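Local coordinates for malarial CLPB2 atpase/hsp101 protein (Plasmodium falciparum, PDB 4IRF), which is a ClpB-type AAA+ chaperone thought to use ATP to unfold and translocate proteins at the parasitophorous vacuole, represented here by its N-terminal cargo-binding domain, at residues N14-I19 with E115-G120. Numbering follows the deposited sequence.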
ATOM      1  N   ASN A  14      11.392  -0.272   8.579  1.00 29.12           N
ATOM      2  CA  ASN A  14      10.722   0.792   9.279  1.00 27.62           C
ATOM      3  C   ASN A  14       9.748   1.537   8.425  1.00 34.66           C
ATOM      4  O   ASN A  14       8.726   1.886   8.854  1.00 26.49           O
ATOM      5  CB  ASN A  14      11.672   1.825   9.740  1.00 39.13           C
ATOM      6  CG  ASN A  14      11.908   1.808  11.192  1.00 57.87           C
ATOM      7  OD1 ASN A  14      11.151   2.397  12.025  1.00 65.19           O
ATOM      8  ND2 ASN A  14      12.998   1.236  11.527  1.00 62.09           N
ATOM      9  N   ARG A  15      10.182   1.902   7.241  1.00 27.25           N
ATOM     10  CA  ARG A  15       9.316   2.684   6.378  1.00 25.86           C
ATOM     11  C   ARG A  15       8.085   1.916   5.982  1.00 24.91           C
ATOM     12  O   ARG A  15       7.046   2.515   5.729  1.00 25.07           O
ATOM     13  CB  ARG A  15      10.073   3.221   5.152  1.00 23.24           C
ATOM     14  CG  ARG A  15      10.793   2.174   4.289  1.00 24.97           C
ATOM     15  CD  ARG A  15      11.415   2.887   3.078  1.00 28.14           C
ATOM     16  NE  ARG A  15      12.195   2.035   2.177  1.00 26.10           N
ATOM     17  CZ  ARG A  15      13.476   2.263   1.875  1.00 30.53           C
ATOM     18  NH1 ARG A  15      14.091   3.310   2.401  1.00 31.98           N
ATOM     19  NH2 ARG A  15      14.132   1.462   1.041  1.00 33.75           N
ATOM     20  N   THR A  16       8.180   0.587   5.967  1.00 20.35           N
ATOM     21  CA  THR A  16       7.033  -0.232   5.603  1.00 21.89           C
ATOM     22  C   THR A  16       6.043  -0.230   6.769  1.00 25.86           C
ATOM     23  O   THR A  16       4.833  -0.018   6.588  1.00 21.80           O
ATOM     24  CB  THR A  16       7.497  -1.672   5.275  1.00 21.71           C
ATOM     25  OG1 THR A  16       8.438  -1.625   4.190  1.00 23.24           O
ATOM     26  CG2 THR A  16       6.347  -2.540   4.910  1.00 22.16           C
ATOM     27  N   ILE A  17       6.578  -0.421   7.970  1.00 20.67           N
ATOM     28  CA  ILE A  17       5.767  -0.410   9.196  1.00 22.71           C
ATOM     29  C   ILE A  17       5.101   0.965   9.358  1.00 24.82           C
ATOM     30  O   ILE A  17       3.939   1.047   9.717  1.00 24.06           O
ATOM     31  CB  ILE A  17       6.665  -0.647  10.412  1.00 21.36           C
ATOM     32  CG1 ILE A  17       7.225  -2.068  10.413  1.00 31.71           C
ATOM     33  CG2 ILE A  17       5.886  -0.443  11.700  1.00 24.63           C
ATOM     34  CD1 ILE A  17       6.169  -3.112  10.446  1.00 35.61           C
ATOM     35  N   ASN A  18       5.843   2.039   9.087  1.00 23.21           N
ATOM     36  CA  ASN A  18       5.274   3.381   9.199  1.00 25.33           C
ATOM     37  C   ASN A  18       4.093   3.612   8.255  1.00 26.24           C
ATOM     38  O   ASN A  18       3.114   4.270   8.615  1.00 23.74           O
ATOM     39  CB  ASN A  18       6.351   4.452   8.997  1.00 30.99           C
ATOM     40  CG  ASN A  18       7.366   4.476  10.136  1.00 31.08           C
ATOM     41  OD1 ASN A  18       7.083   4.021  11.256  1.00 34.93           O
ATOM     42  ND2 ASN A  18       8.553   5.023   9.861  1.00 36.64           N
ATOM     43  N   ILE A  19       4.191   3.076   7.045  1.00 20.54           N
ATOM     44  CA  ILE A  19       3.075   3.109   6.126  1.00 22.91           C
ATOM     45  C   ILE A  19       1.875   2.349   6.711  1.00 19.61           C
ATOM     46  O   ILE A  19       0.744   2.829   6.645  1.00 22.85           O
ATOM     47  CB  ILE A  19       3.443   2.516   4.730  1.00 19.12           C
ATOM     48  CG1 ILE A  19       4.230   3.558   3.935  1.00 21.37           C
ATOM     49  CG2 ILE A  19       2.224   2.221   3.911  1.00 21.62           C
ATOM     50  CD1 ILE A  19       5.065   2.953   2.849  1.00 21.98           C
ATOM     51  N   GLU A 115       8.036  -1.446  -2.242  1.00 21.01           N
ATOM     52  CA  GLU A 115       7.663  -2.033  -3.529  1.00 18.91           C
ATOM     53  C   GLU A 115       6.979  -3.376  -3.331  1.00 18.65           C
ATOM     54  O   GLU A 115       6.131  -3.770  -4.133  1.00 23.15           O
ATOM     55  CB  GLU A 115       8.905  -2.284  -4.385  1.00 23.26           C
ATOM     56  CG  GLU A 115       9.625  -0.996  -4.832  1.00 32.45           C
ATOM     57  CD  GLU A 115      10.616  -0.449  -3.810  1.00 22.84           C
ATOM     58  OE1 GLU A 115      10.618  -0.856  -2.622  1.00 27.78           O
ATOM     59  OE2 GLU A 115      11.423   0.433  -4.218  1.00 29.90           O
ATOM     60  N   HIS A 116       7.392  -4.106  -2.304  1.00 20.78           N
ATOM     61  CA  HIS A 116       6.819  -5.431  -2.040  1.00 17.35           C
ATOM     62  C   HIS A 116       5.398  -5.292  -1.500  1.00 19.54           C
ATOM     63  O   HIS A 116       4.504  -6.041  -1.891  1.00 20.77           O
ATOM     64  CB  HIS A 116       7.722  -6.201  -1.077  1.00 20.81           C
ATOM     65  CG  HIS A 116       9.128  -6.301  -1.590  1.00 23.40           C
ATOM     66  ND1 HIS A 116      10.200  -5.751  -0.924  1.00 25.33           N
ATOM     67  CD2 HIS A 116       9.618  -6.820  -2.742  1.00 25.42           C
ATOM     68  CE1 HIS A 116      11.303  -5.961  -1.631  1.00 26.22           C
ATOM     69  NE2 HIS A 116      10.976  -6.607  -2.734  1.00 23.86           N
ATOM     70  N   LEU A 117       5.199  -4.286  -0.663  1.00 21.47           N
ATOM     71  CA  LEU A 117       3.878  -3.931  -0.177  1.00 23.47           C
ATOM     72  C   LEU A 117       3.025  -3.500  -1.356  1.00 18.66           C
ATOM     73  O   LEU A 117       1.853  -3.914  -1.488  1.00 23.08           O
ATOM     74  CB  LEU A 117       4.000  -2.835   0.890  1.00 21.33           C
ATOM     75  CG  LEU A 117       2.740  -2.409   1.595  1.00 24.25           C
ATOM     76  CD1 LEU A 117       2.047  -3.601   2.266  1.00 22.56           C
ATOM     77  CD2 LEU A 117       3.122  -1.384   2.624  1.00 22.63           C
ATOM     78  N   LEU A 118       3.613  -2.717  -2.273  1.00 18.96           N
ATOM     79  CA  LEU A 118       2.879  -2.295  -3.459  1.00 22.08           C
ATOM     80  C   LEU A 118       2.390  -3.518  -4.248  1.00 22.87           C
ATOM     81  O   LEU A 118       1.223  -3.582  -4.669  1.00 23.56           O
ATOM     82  CB  LEU A 118       3.737  -1.340  -4.327  1.00 25.27           C
ATOM     83  CG  LEU A 118       2.977  -0.686  -5.483  1.00 32.09           C
ATOM     84  CD1 LEU A 118       2.190   0.508  -5.013  1.00 32.44           C
ATOM     85  CD2 LEU A 118       3.957  -0.296  -6.578  1.00 33.64           C
ATOM     86  N   SER A 119       3.256  -4.524  -4.402  1.00 20.63           N
ATOM     87  CA  SER A 119       2.889  -5.717  -5.143  1.00 18.32           C
ATOM     88  C   SER A 119       1.736  -6.436  -4.434  1.00 21.78           C
ATOM     89  O   SER A 119       0.761  -6.867  -5.059  1.00 24.28           O
ATOM     90  CB  SER A 119       4.107  -6.639  -5.257  1.00 22.50           C
ATOM     91  OG  SER A 119       3.747  -7.803  -5.962  1.00 26.90           O
ATOM     92  N   GLY A 120       1.833  -6.522  -3.113  1.00 18.53           N
ATOM     93  CA  GLY A 120       0.781  -7.148  -2.326  1.00 17.25           C
ATOM     94  C   GLY A 120      -0.559  -6.440  -2.441  1.00 17.21           C
ATOM     95  O   GLY A 120      -1.623  -7.072  -2.628  1.00 20.77           O
TER
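Leu-117 reaches from helix 114-121 to Thr-16 and Ile-19, which lie one turn apart on helix 14-29, and a single methyl makes both contacts. Leu-117 CB leaves the backbone toward helix 14-29 but stays 4.7 Å from Thr-16 CG2. CG follows, anti to the backbone N (chi1 -175°), and still meets neither residue. There the chain forks. CD1 turns aside, whereas Leu-117 CD2 continues the extended line from CA and ends between two branch methyls: Ile-19 CG2 at 3.9 Å and Thr-16 CG2 at 4.1 Å. Each CG2, anti to its own backbone N, points out from helix 14-29 to meet the leucine methyl. The side chains pass one another in opposite directions, giving a small, buried apolar contact with no hydrogen bond across it; the closest CA atoms, of Thr-16 and Leu-117, are 7.6 Å apart. The other branch of Thr-16, OG1, is satisfied by a hydrogen bond to Val-112 O, just ahead of helix 114-121, so this residue links the two regions through both its branches. In the helical Clp N-terminal domain, Ile-19 and Leu-117 both also touch Leu-44 of helix 37-46, while Leu-117 packs on Thr-96 and Leu-97 of helix 91-106, joining four helices near the domain centre.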